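Local coordinates for protein aminoacyl-tRNA synthetase (Cryptosporidium parvum, PDB 5F9Z) that probably attaches proline to its cognate tRNA at the expense of ATP, as a class II prolyl-tRNA synthetase, and binds the inhibitor halofuginone, at residues W443-S448 with A501-L506; K209-E214 with G221-S226; S179-A184 with Y267-S272. All blocks are in the same frame, centred on the assembly; numbering follows the deposited sequence. Where two conformers were deposited one is given.

Contact 1. Residues W443-S448 with A501-L506; sequences WCEDVS and AKKFTL. With ZN (zinc ion), chain F.
W443 ends strand 438-443 and pairs with K503 as an antiparallel hydrogen-bonded pair. Its N donates to K503 O at 3.1 Å almost on the C=O axis (164°), whereas its own O receives K502 N from above the carbonyl plane. With CG anti to the backbone N (chi1 -167°), the indole is swung beside its own carbonyl carbon. Followed outward, CB lies against OG1 and CB of T505; at the six-membered ring CE3 meets T505 OG1 at 3.2 Å, an approach at the ring edge and in its plane, and CZ3 comes to the CG2 methyl of T505. W443 CD1 and NE1, in the five-membered ring, are each 3.9 Å from the zinc. One face of the ring carries the backbone of the following turn, E445 CA standing 3.4 Å above its centre.

E445, whose positive phi (68°) belongs to this turn, sends an extended chain back over the strand. Its OE2 takes K503 NZ on the syn lone pair at 3.1 Å in a salt bridge that the bends at chi3 and chi4 of K503 make possible. The same OE2 accepts from a water 2.7 Å away, which is also hydrogen-bonded to T505 OG1, so two donors grip one carboxylate oxygen. Beyond W443, C444 SG binds the zinc at 2.3 Å and accepts a bond from D446 N at 3.5 Å, an N-H that probably stabilises the thiolate. C449, C494 and C497 complete the site: a four-cysteine zinc centre in the C-terminal prolyl-tRNA synthetase domain, tied to the end of an antiparallel strand pair.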
ATOM      1  N   TRP A 443      21.398 -16.287  -7.029  1.00 37.46           N
ATOM      2  CA  TRP A 443      22.220 -15.097  -6.877  1.00 37.90           C
ATOM      3  C   TRP A 443      23.225 -15.281  -5.749  1.00 39.74           C
ATOM      4  O   TRP A 443      22.950 -15.953  -4.751  1.00 40.81           O
ATOM      5  CB  TRP A 443      21.358 -13.861  -6.606  1.00 36.49           C
ATOM      6  CG  TRP A 443      22.105 -12.581  -6.756  1.00 37.63           C
ATOM      7  CD1 TRP A 443      23.123 -12.324  -7.627  1.00 38.98           C
ATOM      8  CD2 TRP A 443      21.905 -11.380  -6.005  1.00 37.25           C
ATOM      9  NE1 TRP A 443      23.565 -11.035  -7.470  1.00 39.85           N
ATOM     10  CE2 TRP A 443      22.835 -10.434  -6.479  1.00 39.03           C
ATOM     11  CE3 TRP A 443      21.029 -11.010  -4.980  1.00 35.94           C
ATOM     12  CZ2 TRP A 443      22.915  -9.145  -5.963  1.00 31.79           C
ATOM     13  CZ3 TRP A 443      21.110  -9.728  -4.470  1.00 34.94           C
ATOM     14  CH2 TRP A 443      22.045  -8.810  -4.962  1.00 35.53           C
ATOM     15  N   CYS A 444      24.396 -14.665  -5.920  1.00 40.73           N
ATOM     16  CA  CYS A 444      25.439 -14.684  -4.902  1.00 41.78           C
ATOM     17  C   CYS A 444      25.281 -13.576  -3.871  1.00 41.10           C
ATOM     18  O   CYS A 444      25.924 -13.637  -2.816  1.00 42.74           O
ATOM     19  CB  CYS A 444      26.818 -14.563  -5.555  1.00 42.72           C
ATOM     20  SG  CYS A 444      27.190 -12.913  -6.195  1.00 41.86           S
ATOM     21  N   GLU A 445      24.461 -12.564  -4.161  1.00 39.62           N
ATOM     22  CA  GLU A 445      24.109 -11.464  -3.266  1.00 40.36           C
ATOM     23  C   GLU A 445      25.269 -10.518  -2.975  1.00 43.84           C
ATOM     24  O   GLU A 445      25.180  -9.716  -2.036  1.00 45.54           O
ATOM     25  CB  GLU A 445      23.526 -11.973  -1.942  1.00 39.92           C
ATOM     26  CG  GLU A 445      22.319 -12.879  -2.113  1.00 39.29           C
ATOM     27  CD  GLU A 445      21.842 -13.470  -0.804  1.00 40.73           C
ATOM     28  OE1 GLU A 445      22.240 -12.955   0.263  1.00 42.51           O
ATOM     29  OE2 GLU A 445      21.072 -14.452  -0.841  1.00 40.28           O
ATOM     30  N   ASP A 446      26.349 -10.578  -3.750  1.00 44.31           N
ATOM     31  CA  ASP A 446      27.442  -9.634  -3.564  1.00 46.26           C
ATOM     32  C   ASP A 446      27.047  -8.251  -4.072  1.00 44.81           C
ATOM     33  O   ASP A 446      26.284  -8.110  -5.031  1.00 42.35           O
ATOM     34  CB  ASP A 446      28.700 -10.112  -4.290  1.00 50.70           C
ATOM     35  CG  ASP A 446      29.255 -11.400  -3.716  1.00 54.53           C
ATOM     36  OD1 ASP A 446      28.926 -11.729  -2.556  1.00 56.33           O
ATOM     37  OD2 ASP A 446      30.027 -12.080  -4.423  1.00 57.10           O
ATOM     38  N   VAL A 447      27.575  -7.220  -3.408  1.00 46.09           N
ATOM     39  CA  VAL A 447      27.335  -5.848  -3.848  1.00 46.82           C
ATOM     40  C   VAL A 447      27.944  -5.620  -5.225  1.00 49.04           C
ATOM     41  O   VAL A 447      27.347  -4.962  -6.086  1.00 48.61           O
ATOM     42  CB  VAL A 447      27.884  -4.848  -2.813  1.00 46.59           C
ATOM     43  CG1 VAL A 447      27.809  -3.427  -3.350  1.00 45.69           C
ATOM     44  CG2 VAL A 447      27.120  -4.967  -1.507  1.00 45.87           C
ATOM     45  N   SER A 448      29.141  -6.166  -5.456  1.00 51.26           N
ATOM     46  CA  SER A 448      29.793  -6.006  -6.750  1.00 53.21           C
ATOM     47  C   SER A 448      28.984  -6.661  -7.863  1.00 51.75           C
ATOM     48  O   SER A 448      28.947  -6.158  -8.992  1.00 53.75           O
ATOM     49  CB  SER A 448      31.204  -6.589  -6.697  1.00 54.68           C
ATOM     50  OG  SER A 448      31.184  -7.927  -6.230  1.00 55.13           O
ATOM     51  N   ALA A 501      25.859 -19.567  -5.828  1.00 51.17           N
ATOM     52  CA  ALA A 501      24.616 -18.912  -5.443  1.00 48.98           C
ATOM     53  C   ALA A 501      24.274 -19.233  -3.994  1.00 49.78           C
ATOM     54  O   ALA A 501      24.349 -20.389  -3.567  1.00 51.50           O
ATOM     55  CB  ALA A 501      23.480 -19.350  -6.365  1.00 47.68           C
ATOM     56  N   LYS A 502      23.903 -18.201  -3.235  1.00 49.24           N
ATOM     57  CA  LYS A 502      23.500 -18.405  -1.848  1.00 48.46           C
ATOM     58  C   LYS A 502      22.037 -18.819  -1.754  1.00 47.24           C
ATOM     59  O   LYS A 502      21.711 -19.839  -1.137  1.00 48.86           O
ATOM     60  CB  LYS A 502      23.757 -17.135  -1.034  1.00 48.35           C
ATOM     61  CG  LYS A 502      25.230 -16.860  -0.772  1.00 50.19           C
ATOM     62  CD  LYS A 502      25.427 -15.561  -0.009  1.00 50.67           C
ATOM     63  CE  LYS A 502      26.846 -15.450   0.523  1.00 52.88           C
ATOM     64  NZ  LYS A 502      27.862 -15.639  -0.550  1.00 53.92           N
ATOM     65  N   LYS A 503      21.148 -18.042  -2.362  1.00 46.00           N
ATOM     66  CA  LYS A 503      19.722 -18.347  -2.394  1.00 43.25           C
ATOM     67  C   LYS A 503      19.182 -17.884  -3.744  1.00 40.87           C
ATOM     68  O   LYS A 503      19.939 -17.636  -4.688  1.00 40.47           O
ATOM     69  CB  LYS A 503      18.993 -17.684  -1.214  1.00 42.51           C
ATOM     70  CG  LYS A 503      19.244 -18.331   0.140  1.00 44.76           C
ATOM     71  CD  LYS A 503      18.590 -17.540   1.264  1.00 43.58           C
ATOM     72  CE  LYS A 503      19.196 -16.152   1.388  1.00 43.40           C
ATOM     73  NZ  LYS A 503      20.659 -16.203   1.656  1.00 45.69           N
ATOM     74  N   PHE A 504      17.863 -17.764  -3.843  1.00 39.73           N
ATOM     75  CA  PHE A 504      17.209 -17.160  -4.993  1.00 38.14           C
ATOM     76  C   PHE A 504      16.711 -15.774  -4.608  1.00 36.26           C
ATOM     77  O   PHE A 504      16.171 -15.582  -3.515  1.00 35.85           O
ATOM     78  CB  PHE A 504      16.045 -18.023  -5.489  1.00 39.48           C
ATOM     79  CG  PHE A 504      16.476 -19.270  -6.209  1.00 43.73           C
ATOM     80  CD1 PHE A 504      16.963 -20.362  -5.507  1.00 46.03           C
ATOM     81  CD2 PHE A 504      16.377 -19.357  -7.588  1.00 44.56           C
ATOM     82  CE1 PHE A 504      17.353 -21.510  -6.168  1.00 47.63           C
ATOM     83  CE2 PHE A 504      16.764 -20.504  -8.254  1.00 46.46           C
ATOM     84  CZ  PHE A 504      17.254 -21.581  -7.544  1.00 47.86           C
ATOM     85  N   THR A 505      16.899 -14.811  -5.506  1.00 35.74           N
ATOM     86  CA  THR A 505      16.551 -13.420  -5.253  1.00 33.92           C
ATOM     87  C   THR A 505      15.602 -12.919  -6.332  1.00 32.59           C
ATOM     88  O   THR A 505      15.771 -13.231  -7.516  1.00 33.17           O
ATOM     89  CB  THR A 505      17.809 -12.540  -5.197  1.00 35.40           C
ATOM     90  OG1 THR A 505      18.621 -12.936  -4.085  1.00 37.53           O
ATOM     91  CG2 THR A 505      17.445 -11.068  -5.047  1.00 35.04           C
ATOM     92  N   LEU A 506      14.599 -12.149  -5.915  1.00 31.24           N
ATOM     93  CA  LEU A 506      13.625 -11.580  -6.838  1.00 30.42           C
ATOM     94  C   LEU A 506      14.199 -10.314  -7.468  1.00 31.62           C
ATOM     95  O   LEU A 506      14.547  -9.363  -6.759  1.00 34.41           O
ATOM     96  CB  LEU A 506      12.322 -11.278  -6.102  1.00 30.12           C
ATOM     97  CG  LEU A 506      11.082 -10.991  -6.947  1.00 31.05           C
ATOM     98  CD1 LEU A 506      10.732 -12.196  -7.805  1.00 29.84           C
ATOM     99  CD2 LEU A 506       9.911 -10.604  -6.057  1.00 31.34           C
TER
HETATM  100 ZN    ZN F 703      26.839 -13.000  -8.479  1.00 45.73          ZN
HETATM  101  O   HOH W   1      19.973 -14.969  -3.206  1.00 26.85           O

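Contact 2. Residues K209-E214 with G221-S226; sequences KGTKSE and GDITKS
K212 carries CG beside its backbone N (chi1 -69°) and bends again at chi2 (-66°), which lays its chain along T224 and S226; T211 and T224 both hold CG2 anti to the backbone N. These torsions dress a beta hairpin of the class II synthetase core, strands 208-211 and 223-231, whose short axes approach to 4.8 Å and run at 161°. G210 and S226 form the hydrogen-bonded pair: G210 N reaches S226 O nearly along its C=O axis at 3.1 Å, and S226 N returns to G210 O from above the carbonyl plane. T211 and K225 follow as the non-hydrogen-bonded pair, their CA atoms 4.2 Å apart. The next link is the shortest, K212 N to T224 O at 2.7 Å, again nearly axial. Past it the chains are bridged by water, which donates to K212 O and accepts from T224 N.

On the face of T211 and K225, the T211 CG2 methyl meets I223 CG2 at 3.9 Å, while T211 OG1 lies against the aliphatic CG of K225, whose extended chain continues to a salt bridge with D189 of helix 181-202. At the turn end of the hairpin, D222 and I223 both face L245, a classic beta bulge against strand 236-247. T224 OG1 is held by H244, leaving its CG2 to cross obliquely over the K212 chain. K212 NZ goes on to a salt bridge with E228 and a hydrogen bond to L477 O; S226 OG binds E228 too, and K212 CE passes that hydroxyl oxygen at 3.2 Å.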
ATOM      1  N   LYS A 209       7.337 -11.083   0.996  1.00 31.74           N
ATOM      2  CA  LYS A 209       8.194 -10.765   2.127  1.00 30.80           C
ATOM      3  C   LYS A 209       9.618 -11.222   1.848  1.00 32.10           C
ATOM      4  O   LYS A 209       9.845 -12.320   1.329  1.00 33.54           O
ATOM      5  CB  LYS A 209       7.670 -11.424   3.404  1.00 30.86           C
ATOM      6  CG  LYS A 209       6.357 -10.842   3.898  1.00 29.68           C
ATOM      7  CD  LYS A 209       5.931 -11.434   5.231  1.00 32.19           C
ATOM      8  CE  LYS A 209       5.447 -12.864   5.077  1.00 36.13           C
ATOM      9  NZ  LYS A 209       4.703 -13.320   6.283  1.00 37.36           N
ATOM     10  N   GLY A 210      10.580 -10.371   2.187  1.00 31.04           N
ATOM     11  CA  GLY A 210      11.968 -10.712   1.941  1.00 31.01           C
ATOM     12  C   GLY A 210      12.898  -9.703   2.574  1.00 32.27           C
ATOM     13  O   GLY A 210      12.474  -8.785   3.280  1.00 32.58           O
ATOM     14  N   THR A 211      14.186  -9.892   2.304  1.00 32.69           N
ATOM     15  CA  THR A 211      15.242  -9.037   2.823  1.00 32.21           C
ATOM     16  C   THR A 211      15.920  -8.304   1.673  1.00 30.57           C
ATOM     17  O   THR A 211      16.219  -8.903   0.634  1.00 30.16           O
ATOM     18  CB  THR A 211      16.278  -9.854   3.602  1.00 36.24           C
ATOM     19  OG1 THR A 211      15.625 -10.591   4.644  1.00 37.33           O
ATOM     20  CG2 THR A 211      17.332  -8.942   4.217  1.00 37.14           C
ATOM     21  N   LYS A 212      16.151  -7.009   1.858  1.00 28.98           N
ATOM     22  CA  LYS A 212      16.884  -6.236   0.869  1.00 28.43           C
ATOM     23  C   LYS A 212      18.338  -6.688   0.814  1.00 31.61           C
ATOM     24  O   LYS A 212      18.915  -7.127   1.812  1.00 32.75           O
ATOM     25  CB  LYS A 212      16.822  -4.743   1.194  1.00 26.15           C
ATOM     26  CG  LYS A 212      15.454  -4.114   1.012  1.00 25.38           C
ATOM     27  CD  LYS A 212      15.036  -4.116  -0.446  1.00 24.09           C
ATOM     28  CE  LYS A 212      13.721  -3.382  -0.637  1.00 22.51           C
ATOM     29  NZ  LYS A 212      13.251  -3.436  -2.045  1.00 23.59           N
ATOM     30  N   SER A 213      18.929  -6.580  -0.372  1.00 31.68           N
ATOM     31  CA  SER A 213      20.348  -6.851  -0.518  1.00 33.35           C
ATOM     32  C   SER A 213      21.162  -5.766   0.188  1.00 35.90           C
ATOM     33  O   SER A 213      20.638  -4.733   0.616  1.00 35.70           O
ATOM     34  CB  SER A 213      20.730  -6.932  -1.995  1.00 32.21           C
ATOM     35  OG  SER A 213      20.441  -5.716  -2.662  1.00 30.55           O
ATOM     36  N   GLU A 214      22.467  -6.014   0.310  1.00 38.41           N
ATOM     37  CA  GLU A 214      23.340  -5.036   0.950  1.00 40.70           C
ATOM     38  C   GLU A 214      23.392  -3.740   0.151  1.00 41.24           C
ATOM     39  O   GLU A 214      23.482  -2.649   0.725  1.00 40.72           O
ATOM     40  CB  GLU A 214      24.742  -5.619   1.125  1.00 43.01           C
ATOM     41  CG  GLU A 214      24.798  -6.853   2.011  1.00 45.87           C
ATOM     42  CD  GLU A 214      24.447  -6.553   3.457  1.00 49.03           C
ATOM     43  OE1 GLU A 214      24.595  -5.387   3.882  1.00 49.49           O
ATOM     44  OE2 GLU A 214      24.020  -7.485   4.170  1.00 50.32           O
ATOM     45  N   GLY A 221      21.003   1.318   8.544  1.00 34.68           N
ATOM     46  CA  GLY A 221      20.708   0.151   9.341  1.00 34.33           C
ATOM     47  C   GLY A 221      21.565  -1.045   8.959  1.00 35.33           C
ATOM     48  O   GLY A 221      22.413  -0.979   8.065  1.00 35.95           O
ATOM     49  N   ASP A 222      21.322  -2.148   9.666  1.00 35.77           N
ATOM     50  CA  ASP A 222      22.026  -3.399   9.416  1.00 35.76           C
ATOM     51  C   ASP A 222      21.255  -4.307   8.463  1.00 34.75           C
ATOM     52  O   ASP A 222      21.823  -4.820   7.493  1.00 36.00           O
ATOM     53  CB  ASP A 222      22.290  -4.132  10.736  1.00 34.63           C
ATOM     54  CG  ASP A 222      23.332  -3.438  11.592  1.00 34.60           C
ATOM     55  OD1 ASP A 222      24.161  -2.691  11.031  1.00 35.61           O
ATOM     56  OD2 ASP A 222      23.326  -3.646  12.824  1.00 33.98           O
ATOM     57  N   ILE A 223      19.969  -4.520   8.731  1.00 31.50           N
ATOM     58  CA  ILE A 223      19.121  -5.389   7.923  1.00 31.04           C
ATOM     59  C   ILE A 223      17.850  -4.630   7.576  1.00 32.34           C
ATOM     60  O   ILE A 223      17.183  -4.089   8.465  1.00 33.97           O
ATOM     61  CB  ILE A 223      18.777  -6.700   8.658  1.00 30.78           C
ATOM     62  CG1 ILE A 223      20.051  -7.464   9.025  1.00 31.96           C
ATOM     63  CG2 ILE A 223      17.862  -7.566   7.803  1.00 29.97           C
ATOM     64  CD1 ILE A 223      19.796  -8.732   9.807  1.00 31.49           C
ATOM     65  N   THR A 224      17.517  -4.587   6.288  1.00 31.17           N
ATOM     66  CA  THR A 224      16.284  -3.970   5.811  1.00 28.08           C
ATOM     67  C   THR A 224      15.414  -5.054   5.192  1.00 28.10           C
ATOM     68  O   THR A 224      15.752  -5.600   4.136  1.00 29.27           O
ATOM     69  CB  THR A 224      16.566  -2.858   4.802  1.00 26.92           C
ATOM     70  OG1 THR A 224      17.240  -1.775   5.454  1.00 28.59           O
ATOM     71  CG2 THR A 224      15.266  -2.349   4.197  1.00 24.10           C
ATOM     72  N   LYS A 225      14.307  -5.371   5.852  1.00 27.16           N
ATOM     73  CA  LYS A 225      13.308  -6.276   5.311  1.00 27.96           C
ATOM     74  C   LYS A 225      12.156  -5.466   4.731  1.00 28.94           C
ATOM     75  O   LYS A 225      11.871  -4.352   5.179  1.00 30.19           O
ATOM     76  CB  LYS A 225      12.801  -7.236   6.388  1.00 28.40           C
ATOM     77  CG  LYS A 225      13.894  -8.113   6.976  1.00 30.16           C
ATOM     78  CD  LYS A 225      13.333  -9.170   7.906  1.00 31.04           C
ATOM     79  CE  LYS A 225      14.428 -10.112   8.381  1.00 31.83           C
ATOM     80  NZ  LYS A 225      13.895 -11.200   9.248  1.00 32.51           N
ATOM     81  N   SER A 226      11.501  -6.027   3.719  1.00 28.47           N
ATOM     82  CA  SER A 226      10.466  -5.292   3.011  1.00 28.00           C
ATOM     83  C   SER A 226       9.439  -6.260   2.445  1.00 27.28           C
ATOM     84  O   SER A 226       9.634  -7.478   2.434  1.00 29.75           O
ATOM     85  CB  SER A 226      11.058  -4.439   1.886  1.00 28.46           C
ATOM     86  OG  SER A 226      11.554  -5.260   0.844  1.00 30.06           O
TER
HETATM   87  O   HOH W   2      19.483  -5.985   4.298  1.00 35.06           O
HETATM   88  O   HOH W   3      21.350  -7.132   5.336  1.00 40.37           O

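Contact 3. Residues S179-A184 with Y267-S272; sequences STRKEA and YAHQTS
S179 follows strand 168-178 and turns its side chain away from strand 265-276, so its backbone makes the contact: S179 O lies 3.3 Å from H269 CD2, approaching the imidazole obliquely. T180 is the N-cap of helix 181-202. Its OG1 accepts from E183 N at 3.2 Å with an N-H...O angle of 155°, and its O receives A184 N, which closes the first turn. The T180-R181 peptide bond rests on one face of the H269 ring: T180 C is 3.3 Å above the plane toward the rim, and R181 N is 3.2 Å above it, over the centre. R181 N comes within 3.3 Å of H269 ND1 at an angle too poor for a hydrogen bond; the peptide packs on the imidazole by van der Waals contact. The torsion of H269 puts CG anti to its carbonyl carbon (chi1 -52°) and carries the ring under the helix start, while NE2 bonds to E266. Of the R181 side chain, CB makes the contact, 3.5 Å from H269 ND1; the rest, extended from CG to NE, leads away.

One turn into the helix, A184 points its methyl at the strand. A184 CB lies 3.7 Å from T271 CG2 and also touches H269 O, while A184 O meets the T271 methyl. T271 holds CG2 beside its backbone N, with OG1 in the crowded position (chi1 80°) bonded to T176 and W273. Helix 181-202 starts against a strand paired antiparallel with 168-178 on one side and 236-247 on the other; A184 also reaches L245, and S272, farther along the strand, touches halofuginone.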
ATOM      1  N   SER A 179      17.016  -3.512  24.313  1.00 29.81           N
ATOM      2  CA  SER A 179      18.251  -3.800  25.030  1.00 29.79           C
ATOM      3  C   SER A 179      19.079  -4.890  24.364  1.00 31.06           C
ATOM      4  O   SER A 179      20.265  -5.030  24.684  1.00 32.06           O
ATOM      5  CB  SER A 179      17.942  -4.205  26.473  1.00 30.77           C
ATOM      6  OG  SER A 179      17.220  -5.424  26.517  1.00 31.13           O
ATOM      7  N   THR A 180      18.488  -5.665  23.457  1.00 31.61           N
ATOM      8  CA  THR A 180      19.190  -6.739  22.772  1.00 33.98           C
ATOM      9  C   THR A 180      18.880  -6.694  21.284  1.00 35.10           C
ATOM     10  O   THR A 180      17.800  -6.263  20.869  1.00 33.53           O
ATOM     11  CB  THR A 180      18.805  -8.123  23.325  1.00 36.12           C
ATOM     12  OG1 THR A 180      17.393  -8.320  23.184  1.00 35.64           O
ATOM     13  CG2 THR A 180      19.191  -8.250  24.794  1.00 28.97           C
ATOM     14  N   ARG A 181      19.848  -7.139  20.480  0.50 35.27           N
ATOM     15  CA  ARG A 181      19.626  -7.239  19.041  0.50 34.68           C
ATOM     16  C   ARG A 181      18.552  -8.270  18.714  0.50 34.33           C
ATOM     17  O   ARG A 181      17.795  -8.091  17.754  0.50 33.67           O
ATOM     18  CB  ARG A 181      20.934  -7.590  18.330  0.50 34.40           C
ATOM     19  CG  ARG A 181      20.802  -7.751  16.824  0.50 33.32           C
ATOM     20  CD  ARG A 181      22.064  -8.337  16.214  0.50 33.61           C
ATOM     21  NE  ARG A 181      21.909  -8.594  14.785  0.50 32.88           N
ATOM     22  CZ  ARG A 181      21.403  -9.713  14.278  0.50 31.77           C
ATOM     23  NH1 ARG A 181      20.997 -10.685  15.083  0.50 31.58           N
ATOM     24  NH2 ARG A 181      21.298  -9.860  12.964  0.50 30.42           N
ATOM     25  N   LYS A 182      18.470  -9.345  19.502  1.00 35.30           N
ATOM     26  CA  LYS A 182      17.471 -10.380  19.250  1.00 35.42           C
ATOM     27  C   LYS A 182      16.056  -9.838  19.407  1.00 33.70           C
ATOM     28  O   LYS A 182      15.182 -10.113  18.576  1.00 33.63           O
ATOM     29  CB  LYS A 182      17.708 -11.561  20.192  1.00 38.05           C
ATOM     30  CG  LYS A 182      16.613 -12.614  20.189  1.00 39.88           C
ATOM     31  CD  LYS A 182      17.028 -13.817  21.023  1.00 43.02           C
ATOM     32  CE  LYS A 182      15.891 -14.813  21.177  1.00 45.23           C
ATOM     33  NZ  LYS A 182      14.765 -14.246  21.971  1.00 46.33           N
ATOM     34  N   GLU A 183      15.812  -9.058  20.464  1.00 32.70           N
ATOM     35  CA  GLU A 183      14.490  -8.471  20.658  1.00 30.32           C
ATOM     36  C   GLU A 183      14.157  -7.465  19.563  1.00 29.60           C
ATOM     37  O   GLU A 183      12.989  -7.330  19.183  1.00 28.65           O
ATOM     38  CB  GLU A 183      14.410  -7.804  22.031  1.00 30.50           C
ATOM     39  CG  GLU A 183      13.007  -7.406  22.456  1.00 29.36           C
ATOM     40  CD  GLU A 183      13.002  -6.556  23.713  1.00 30.87           C
ATOM     41  OE1 GLU A 183      13.022  -5.313  23.591  1.00 30.52           O
ATOM     42  OE2 GLU A 183      12.992  -7.130  24.822  1.00 31.69           O
ATOM     43  N   ALA A 184      15.164  -6.758  19.046  1.00 29.13           N
ATOM     44  CA  ALA A 184      14.917  -5.790  17.982  1.00 27.97           C
ATOM     45  C   ALA A 184      14.566  -6.484  16.672  1.00 28.10           C
ATOM     46  O   ALA A 184      13.639  -6.062  15.971  1.00 27.84           O
ATOM     47  CB  ALA A 184      16.135  -4.886  17.803  1.00 27.87           C
ATOM     48  N   TYR A 267      24.945   0.367  23.720  1.00 37.34           N
ATOM     49  CA  TYR A 267      24.133   1.134  22.787  1.00 35.60           C
ATOM     50  C   TYR A 267      22.839   0.396  22.473  1.00 35.65           C
ATOM     51  O   TYR A 267      22.811  -0.836  22.394  1.00 36.29           O
ATOM     52  CB  TYR A 267      24.910   1.411  21.500  1.00 35.36           C
ATOM     53  CG  TYR A 267      26.042   2.398  21.675  1.00 37.80           C
ATOM     54  CD1 TYR A 267      25.785   3.749  21.864  1.00 37.78           C
ATOM     55  CD2 TYR A 267      27.367   1.980  21.647  1.00 39.31           C
ATOM     56  CE1 TYR A 267      26.814   4.658  22.024  1.00 39.39           C
ATOM     57  CE2 TYR A 267      28.403   2.882  21.804  1.00 41.58           C
ATOM     58  CZ  TYR A 267      28.120   4.219  21.993  1.00 42.70           C
ATOM     59  OH  TYR A 267      29.146   5.124  22.151  1.00 46.32           O
ATOM     60  N   ALA A 268      21.764   1.160  22.296  1.00 33.30           N
ATOM     61  CA  ALA A 268      20.449   0.573  22.086  1.00 31.83           C
ATOM     62  C   ALA A 268      20.353  -0.084  20.714  1.00 30.77           C
ATOM     63  O   ALA A 268      20.975   0.353  19.741  1.00 33.56           O
ATOM     64  CB  ALA A 268      19.361   1.637  22.232  1.00 29.38           C
ATOM     65  N   HIS A 269      19.561  -1.151  20.647  1.00 28.07           N
ATOM     66  CA  HIS A 269      19.291  -1.866  19.404  1.00 27.05           C
ATOM     67  C   HIS A 269      17.949  -1.381  18.871  1.00 27.28           C
ATOM     68  O   HIS A 269      16.896  -1.721  19.420  1.00 25.94           O
ATOM     69  CB  HIS A 269      19.291  -3.375  19.638  1.00 27.64           C
ATOM     70  CG  HIS A 269      20.518  -3.877  20.334  1.00 29.20           C
ATOM     71  ND1 HIS A 269      21.566  -4.470  19.662  1.00 30.47           N
ATOM     72  CD2 HIS A 269      20.868  -3.866  21.642  1.00 29.99           C
ATOM     73  CE1 HIS A 269      22.506  -4.807  20.528  1.00 31.55           C
ATOM     74  NE2 HIS A 269      22.108  -4.452  21.736  1.00 31.33           N
ATOM     75  N   GLN A 270      17.987  -0.590  17.803  1.00 28.77           N
ATOM     76  CA  GLN A 270      16.820   0.132  17.323  1.00 28.08           C
ATOM     77  C   GLN A 270      16.246  -0.506  16.065  1.00 29.63           C
ATOM     78  O   GLN A 270      16.930  -1.219  15.326  1.00 31.72           O
ATOM     79  CB  GLN A 270      17.166   1.598  17.039  1.00 26.14           C
ATOM     80  CG  GLN A 270      17.632   2.377  18.252  1.00 26.54           C
ATOM     81  CD  GLN A 270      18.070   3.784  17.898  1.00 28.46           C
ATOM     82  OE1 GLN A 270      19.258   4.049  17.719  1.00 29.47           O
ATOM     83  NE2 GLN A 270      17.108   4.694  17.794  1.00 28.78           N
ATOM     84  N   THR A 271      14.959  -0.239  15.841  1.00 27.32           N
ATOM     85  CA  THR A 271      14.270  -0.591  14.610  1.00 28.26           C
ATOM     86  C   THR A 271      13.488   0.620  14.121  1.00 27.71           C
ATOM     87  O   THR A 271      13.145   1.516  14.897  1.00 29.27           O
ATOM     88  CB  THR A 271      13.302  -1.774  14.791  1.00 28.78           C
ATOM     89  OG1 THR A 271      12.077  -1.306  15.370  1.00 28.45           O
ATOM     90  CG2 THR A 271      13.902  -2.839  15.694  1.00 29.71           C
ATOM     91  N   SER A 272      13.208   0.641  12.821  1.00 27.51           N
ATOM     92  CA  SER A 272      12.339   1.660  12.250  1.00 25.90           C
ATOM     93  C   SER A 272      11.613   1.065  11.053  1.00 25.05           C
ATOM     94  O   SER A 272      12.162   0.232  10.327  1.00 25.69           O
ATOM     95  CB  SER A 272      13.111   2.917  11.837  1.00 25.92           C
ATOM     96  OG  SER A 272      13.774   2.730  10.601  1.00 28.33           O
TER

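Contacts 2 and 3 belong to the class II synthetase core, and contact 1 to the C-terminal zinc domain. Along the chain, contact 2 falls between the segments of contact 3, and both precede contact 1. Contact 2 lies in the middle, its centre about 16 Å from that of contact 3 and about 13 Å from that of contact 1; the centres of contacts 1 and 3 are about 27 Å apart. I223 CD1 packs on R181 NH2 at 3.7 Å, joining hairpin to helix 181-202. Toward the zinc domain, W443 CH2 meets S213 CB at 3.7 Å, and strand 475-480 pairs with both 208-211 and 503-508. Strand pairing therefore continues from the halofuginone-binding core into the zinc domain.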